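Local coordinates for circadian clock oscillator protein KaiA (Nostoc sp., PDB 1R5Q) that probably stimulates KaiC autophosphorylation within the KaiABC oscillator, the main circadian regulator of cyanobacteria, until KaiB sequesters it, at residues D17-L22 with D62-Q67; L23-T28 with E34-F39. One frame throughout, in Å; residues are numbered along the deposited sequence.

Interaction 1 of 2, residues D17-L22 with D62-Q67; sequences DYRQIL and DEFSKQ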
loop_
_atom_site.group_PDB
_atom_site.type_symbol
_atom_site.label_atom_id
_atom_site.label_comp_id
_atom_site.label_asym_id
_atom_site.label_seq_id
_atom_site.Cartn_x
_atom_site.Cartn_y
_atom_site.Cartn_z
ATOM N N ASP A 17 1.484 -1.093 7.308
ATOM C CA ASP A 17 0.330 -0.215 7.105
ATOM C C ASP A 17 -0.547 -0.666 5.930
ATOM O O ASP A 17 -1.787 -0.623 6.015
ATOM C CB ASP A 17 0.804 1.220 6.858
ATOM C CG ASP A 17 1.494 1.847 8.088
ATOM O OD1 ASP A 17 2.148 2.889 7.917
ATOM O OD2 ASP A 17 1.375 1.314 9.215
ATOM N N TYR A 18 0.109 -1.084 4.847
ATOM C CA TYR A 18 -0.567 -1.525 3.633
ATOM C C TYR A 18 -1.312 -2.822 3.915
ATOM O O TYR A 18 -2.392 -3.042 3.376
ATOM C CB TYR A 18 0.441 -1.752 2.495
ATOM C CG TYR A 18 -0.203 -1.905 1.122
ATOM C CD1 TYR A 18 -0.734 -0.799 0.456
ATOM C CD2 TYR A 18 -0.331 -3.161 0.517
ATOM C CE1 TYR A 18 -1.384 -0.939 -0.791
ATOM C CE2 TYR A 18 -0.979 -3.313 -0.715
ATOM C CZ TYR A 18 -1.500 -2.188 -1.363
ATOM O OH TYR A 18 -2.114 -2.314 -2.580
ATOM N N ARG A 19 -0.727 -3.678 4.753
ATOM C CA ARG A 19 -1.374 -4.946 5.111
ATOM C C ARG A 19 -2.735 -4.622 5.740
ATOM O O ARG A 19 -3.755 -5.203 5.377
ATOM C CB ARG A 19 -0.517 -5.739 6.114
ATOM C CG ARG A 19 -1.221 -6.997 6.638
ATOM C CD ARG A 19 -0.435 -7.701 7.740
ATOM N NE ARG A 19 0.795 -8.307 7.241
ATOM C CZ ARG A 19 2.011 -7.860 7.542
ATOM N NH1 ARG A 19 2.147 -6.802 8.344
ATOM N NH2 ARG A 19 3.089 -8.463 7.042
ATOM N N GLN A 20 -2.742 -3.692 6.688
ATOM C CA GLN A 20 -3.984 -3.291 7.341
ATOM C C GLN A 20 -4.995 -2.673 6.348
ATOM O O GLN A 20 -6.208 -2.814 6.532
ATOM C CB GLN A 20 -3.688 -2.322 8.495
ATOM C CG GLN A 20 -3.004 -2.981 9.729
ATOM C CD GLN A 20 -3.684 -4.291 10.179
ATOM O OE1 GLN A 20 -4.913 -4.355 10.334
ATOM N NE2 GLN A 20 -2.879 -5.343 10.391
ATOM N N ILE A 21 -4.514 -1.999 5.298
ATOM C CA ILE A 21 -5.428 -1.422 4.299
ATOM C C ILE A 21 -6.060 -2.576 3.512
ATOM O O ILE A 21 -7.278 -2.607 3.285
ATOM C CB ILE A 21 -4.679 -0.464 3.304
ATOM C CG1 ILE A 21 -4.281 0.824 4.032
ATOM C CG2 ILE A 21 -5.583 -0.145 2.068
ATOM C CD1 ILE A 21 -3.219 1.663 3.304
ATOM N N LEU A 22 -5.247 -3.532 3.089
ATOM C CA LEU A 22 -5.792 -4.664 2.354
ATOM C C LEU A 22 -6.852 -5.415 3.197
ATOM O O LEU A 22 -7.943 -5.681 2.719
ATOM C CB LEU A 22 -4.678 -5.642 1.972
ATOM C CG LEU A 22 -3.676 -5.218 0.885
ATOM C CD1 LEU A 22 -2.497 -6.187 0.846
ATOM C CD2 LEU A 22 -4.380 -5.164 -0.465
ATOM N N ASP A 62 1.265 -12.751 -1.233
ATOM C CA ASP A 62 1.885 -14.066 -1.030
ATOM C C ASP A 62 1.678 -14.553 0.396
ATOM O O ASP A 62 1.345 -15.726 0.611
ATOM C CB ASP A 62 3.383 -14.038 -1.346
ATOM C CG ASP A 62 3.671 -14.141 -2.836
ATOM O OD1 ASP A 62 2.746 -14.509 -3.593
ATOM O OD2 ASP A 62 4.825 -13.860 -3.250
ATOM N N GLU A 63 1.892 -13.651 1.358
ATOM C CA GLU A 63 1.701 -13.951 2.773
ATOM C C GLU A 63 0.259 -14.386 3.013
ATOM O O GLU A 63 0.016 -15.411 3.652
ATOM C CB GLU A 63 2.026 -12.723 3.633
ATOM C CG GLU A 63 3.518 -12.512 3.842
ATOM C CD GLU A 63 3.873 -11.165 4.466
ATOM O OE1 GLU A 63 3.105 -10.658 5.325
ATOM O OE2 GLU A 63 4.945 -10.627 4.094
ATOM N N PHE A 64 -0.693 -13.606 2.495
ATOM C CA PHE A 64 -2.112 -13.920 2.643
ATOM C C PHE A 64 -2.482 -15.299 2.091
ATOM O O PHE A 64 -3.207 -16.069 2.754
ATOM C CB PHE A 64 -2.977 -12.895 1.919
ATOM C CG PHE A 64 -2.994 -11.538 2.551
ATOM C CD1 PHE A 64 -3.768 -10.522 1.988
ATOM C CD2 PHE A 64 -2.246 -11.260 3.697
ATOM C CE1 PHE A 64 -3.797 -9.243 2.558
ATOM C CE2 PHE A 64 -2.266 -9.982 4.282
ATOM C CZ PHE A 64 -3.047 -8.972 3.708
ATOM N N SER A 65 -2.003 -15.600 0.880
ATOM C CA SER A 65 -2.320 -16.868 0.228
ATOM C C SER A 65 -1.813 -18.030 1.067
ATOM O O SER A 65 -2.429 -19.097 1.106
ATOM C CB SER A 65 -1.736 -16.917 -1.197
ATOM O OG SER A 65 -0.347 -17.182 -1.202
ATOM N N LYS A 66 -0.701 -17.811 1.763
ATOM C CA LYS A 66 -0.139 -18.838 2.632
ATOM C C LYS A 66 -1.012 -18.976 3.892
ATOM O O LYS A 66 -1.402 -20.087 4.259
ATOM C CB LYS A 66 1.299 -18.475 3.029
ATOM C CG LYS A 66 2.380 -18.976 2.071
ATOM C CD LYS A 66 2.150 -18.521 0.640
ATOM C CE LYS A 66 3.220 -19.078 -0.309
ATOM N NZ LYS A 66 4.598 -18.608 0.032
ATOM N N GLN A 67 -1.317 -17.858 4.546
ATOM C CA GLN A 67 -2.155 -17.894 5.749
ATOM C C GLN A 67 -3.533 -18.519 5.492
ATOM O O GLN A 67 -4.113 -19.154 6.375
ATOM C CB GLN A 67 -2.347 -16.485 6.320
ATOM C CG GLN A 67 -1.104 -15.884 6.947
ATOM C CD GLN A 67 -1.360 -14.505 7.541
ATOM O OE1 GLN A 67 -1.876 -13.612 6.867
ATOM N NE2 GLN A 67 -0.990 -14.323 8.804
#
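The Phe64 ring meets Arg19 and Leu22 with its edge: Arg19 CG and Leu22 CB both lie near the ring plane, while Leu22 CD1 approaches obliquely. The Arg19 guanidinium likewise receives Glu63 at its edge. These contacts join helices 8-24 and 50-67 of the four-helix KaiA C-terminal domain; the local axes cross at -56° and come no closer than 12.4 Å, a gap bridged by side chains alone. On the apolar side, Phe64 CE2 stands 3.9 Å from Arg19 CG, and Phe64 CE1 is 3.7 Å from Leu22 CD1. Leu60, one turn before Phe64, also touches both Arg19 and Leu22, and Leu78 packs on Phe64. The polar side is a salt bridge. With CG anti to the backbone N, the Arg19 chi1 of 174° sets CG at the ring edge, and the bend at chi3 then turns the guanidinium to Glu63. Lys15 pairs with the second carboxylate oxygen, OE2, so this carboxylate probably balances two positive charges. Replacing Arg19 by alanine would probably leave Glu63 OE1 without its charged mate and the CE2 edge of Phe64 without the CG it meets. The bridging bond is nearly straight, 170° at the hydrogen: Arg19 NH2 reaches the syn lone pair of Glu63 OE1 at 2.8 Å, within the guanidinium plane.

Interaction 2 of 2, residues L23-T28 with E34-F39; sequences LSYFTT and EKIDKF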
loop_
_atom_site.group_PDB
_atom_site.type_symbol
_atom_site.label_atom_id
_atom_site.label_comp_id
_atom_site.label_asym_id
_atom_site.label_seq_id
_atom_site.Cartn_x
_atom_site.Cartn_y
_atom_site.Cartn_z
ATOM N N LEU A 23 -6.515 -5.739 4.445
ATOM C CA LEU A 23 -7.419 -6.483 5.315
ATOM C C LEU A 23 -8.690 -5.741 5.706
ATOM O O LEU A 23 -9.650 -6.353 6.187
ATOM C CB LEU A 23 -6.673 -6.953 6.570
ATOM C CG LEU A 23 -5.511 -7.914 6.253
ATOM C CD1 LEU A 23 -4.827 -8.402 7.538
ATOM C CD2 LEU A 23 -6.054 -9.089 5.444
ATOM N N SER A 24 -8.721 -4.426 5.525
ATOM C CA SER A 24 -9.946 -3.718 5.857
ATOM C C SER A 24 -10.569 -3.112 4.606
ATOM O O SER A 24 -11.614 -2.467 4.684
ATOM C CB SER A 24 -9.663 -2.614 6.863
ATOM O OG SER A 24 -9.088 -1.511 6.209
ATOM N N TYR A 25 -9.949 -3.344 3.448
ATOM C CA TYR A 25 -10.431 -2.739 2.211
ATOM C C TYR A 25 -11.861 -3.057 1.789
ATOM O O TYR A 25 -12.563 -2.205 1.227
ATOM C CB TYR A 25 -9.521 -3.088 1.036
ATOM C CG TYR A 25 -9.779 -2.175 -0.148
ATOM C CD1 TYR A 25 -9.279 -0.864 -0.162
ATOM C CD2 TYR A 25 -10.560 -2.595 -1.234
ATOM C CE1 TYR A 25 -9.550 -0.001 -1.212
ATOM C CE2 TYR A 25 -10.830 -1.722 -2.302
ATOM C CZ TYR A 25 -10.323 -0.432 -2.272
ATOM O OH TYR A 25 -10.631 0.446 -3.277
ATOM N N PHE A 26 -12.281 -4.292 2.015
ATOM C CA PHE A 26 -13.623 -4.671 1.627
ATOM C C PHE A 26 -14.600 -4.659 2.801
ATOM O O PHE A 26 -15.641 -5.317 2.761
ATOM C CB PHE A 26 -13.574 -6.019 0.912
ATOM C CG PHE A 26 -12.883 -5.953 -0.432
ATOM C CD1 PHE A 26 -13.437 -5.204 -1.470
ATOM C CD2 PHE A 26 -11.691 -6.649 -0.665
ATOM C CE1 PHE A 26 -12.818 -5.154 -2.726
ATOM C CE2 PHE A 26 -11.061 -6.607 -1.917
ATOM C CZ PHE A 26 -11.627 -5.858 -2.954
ATOM N N THR A 27 -14.249 -3.891 3.834
ATOM C CA THR A 27 -15.077 -3.701 5.027
ATOM C C THR A 27 -15.540 -2.237 4.970
ATOM O O THR A 27 -15.424 -1.575 3.942
ATOM C CB THR A 27 -14.275 -3.875 6.347
ATOM O OG1 THR A 27 -13.629 -5.153 6.363
ATOM C CG2 THR A 27 -15.211 -3.798 7.562
ATOM N N THR A 28 -16.061 -1.733 6.079
ATOM C CA THR A 28 -16.504 -0.347 6.149
ATOM C C THR A 28 -15.690 0.309 7.268
ATOM O O THR A 28 -15.721 -0.155 8.409
ATOM C CB THR A 28 -18.012 -0.281 6.443
ATOM O OG1 THR A 28 -18.307 -1.065 7.608
ATOM C CG2 THR A 28 -18.809 -0.827 5.249
ATOM N N GLU A 34 -8.879 7.108 6.227
ATOM C CA GLU A 34 -7.745 7.685 6.935
ATOM C C GLU A 34 -6.498 6.825 6.837
ATOM O O GLU A 34 -5.388 7.343 6.797
ATOM C CB GLU A 34 -8.098 7.912 8.409
ATOM C CG GLU A 34 -8.248 9.385 8.760
ATOM C CD GLU A 34 -6.982 10.177 8.453
ATOM O OE1 GLU A 34 -5.967 9.958 9.155
ATOM O OE2 GLU A 34 -7.000 11.004 7.507
ATOM N N LYS A 35 -6.675 5.511 6.818
ATOM C CA LYS A 35 -5.525 4.626 6.708
ATOM C C LYS A 35 -4.863 4.845 5.353
ATOM O O LYS A 35 -3.639 4.891 5.250
ATOM C CB LYS A 35 -5.946 3.161 6.810
ATOM C CG LYS A 35 -6.330 2.691 8.203
ATOM C CD LYS A 35 -6.727 1.207 8.183
ATOM C CE LYS A 35 -7.189 0.743 9.562
ATOM N NZ LYS A 35 -7.761 -0.628 9.533
ATOM N N ILE A 36 -5.684 4.980 4.319
ATOM C CA ILE A 36 -5.189 5.180 2.964
ATOM C C ILE A 36 -4.566 6.559 2.814
ATOM O O ILE A 36 -3.511 6.703 2.215
ATOM C CB ILE A 36 -6.325 5.015 1.913
ATOM C CG1 ILE A 36 -6.699 3.530 1.777
ATOM C CG2 ILE A 36 -5.877 5.554 0.558
ATOM C CD1 ILE A 36 -7.917 3.293 0.905
ATOM N N ASP A 37 -5.222 7.572 3.367
ATOM C CA ASP A 37 -4.707 8.928 3.265
ATOM C C ASP A 37 -3.345 9.040 3.940
ATOM O O ASP A 37 -2.445 9.691 3.422
ATOM C CB ASP A 37 -5.697 9.927 3.876
ATOM C CG ASP A 37 -6.869 10.234 2.945
ATOM O OD1 ASP A 37 -6.661 10.299 1.707
ATOM O OD2 ASP A 37 -7.997 10.432 3.450
ATOM N N LYS A 38 -3.188 8.375 5.077
ATOM C CA LYS A 38 -1.923 8.410 5.811
ATOM C C LYS A 38 -0.806 7.660 5.090
ATOM O O LYS A 38 0.344 8.108 5.087
ATOM C CB LYS A 38 -2.105 7.824 7.215
ATOM C CG LYS A 38 -2.919 8.696 8.150
ATOM C CD LYS A 38 -2.927 8.119 9.576
ATOM C CE LYS A 38 -1.509 7.961 10.137
ATOM N NZ LYS A 38 -1.503 7.456 11.555
ATOM N N PHE A 39 -1.145 6.509 4.506
ATOM C CA PHE A 39 -0.192 5.698 3.758
ATOM C C PHE A 39 0.284 6.510 2.548
ATOM O O PHE A 39 1.475 6.548 2.233
ATOM C CB PHE A 39 -0.856 4.382 3.271
ATOM C CG PHE A 39 0.040 3.529 2.378
ATOM C CD1 PHE A 39 1.003 2.691 2.929
ATOM C CD2 PHE A 39 -0.057 3.602 0.988
ATOM C CE1 PHE A 39 1.847 1.953 2.131
ATOM C CE2 PHE A 39 0.797 2.858 0.168
ATOM C CZ PHE A 39 1.747 2.036 0.735
#
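Apolar contact between Tyr25 and Ile36 links the turn from Ser24 to Thr27 with helix 33-45, the second of the four helices in the KaiA C-terminal domain. Ile36 CD1 comes to the ring edge, near its plane, 4.2 Å from Tyr25 CE1. Ile36 also rests on Ile21 and on Ile88 of helix 82-100. The tyrosine reaches that same helix, packing on Thr84 and giving its hydroxyl a hydrogen bond partner in Asp87 OD1, which ties the turn to a second helix.

Within the turn, Tyr25 turns its edge to a Phe26 face, CD2 standing 3.7 Å above the centre of that ring. The backbone here closes a type I beta turn, Thr27 N donating to Ser24 O at 3.1 Å.

The polar side chains approach without bonding. Lys35 extends fully beyond CG, with chi2 to chi4 all near 180°, bringing its ammonium beside Ser24. The serine hydroxyl is instead hydrogen-bonded to Gln20 O, one turn earlier on its own helix. At 3.7 Å, the approach of Lys35 NZ to Ser24 OG is too long for a hydrogen bond, and Ser24 CB lies almost equally near, 3.8 Å from Lys35 NZ.

How the interactions relate
Helix 8-24 serves both contacts: residues 17-22 supply one partner of interaction 1, and residues 23-28, the segment that follows directly, one of interaction 2. Their centres lie about 13 Å apart, and through the two contacts helix 8-24 meets helices 50-67 and 33-45, which follow one another in the chain. Direct packing joins the two sites: Phe64 CZ lies 3.5 Å from Leu23 CD2, and Ile21 CD1 lies 3.6 Å from Phe39 CB. Tyr18 also meets the Phe39 ring, with planes at about 50°, while its hydroxyl bonds His57 of helix 50-67. Helix 82-100 touches both contacts, with Thr84 meeting Leu22 and Tyr25.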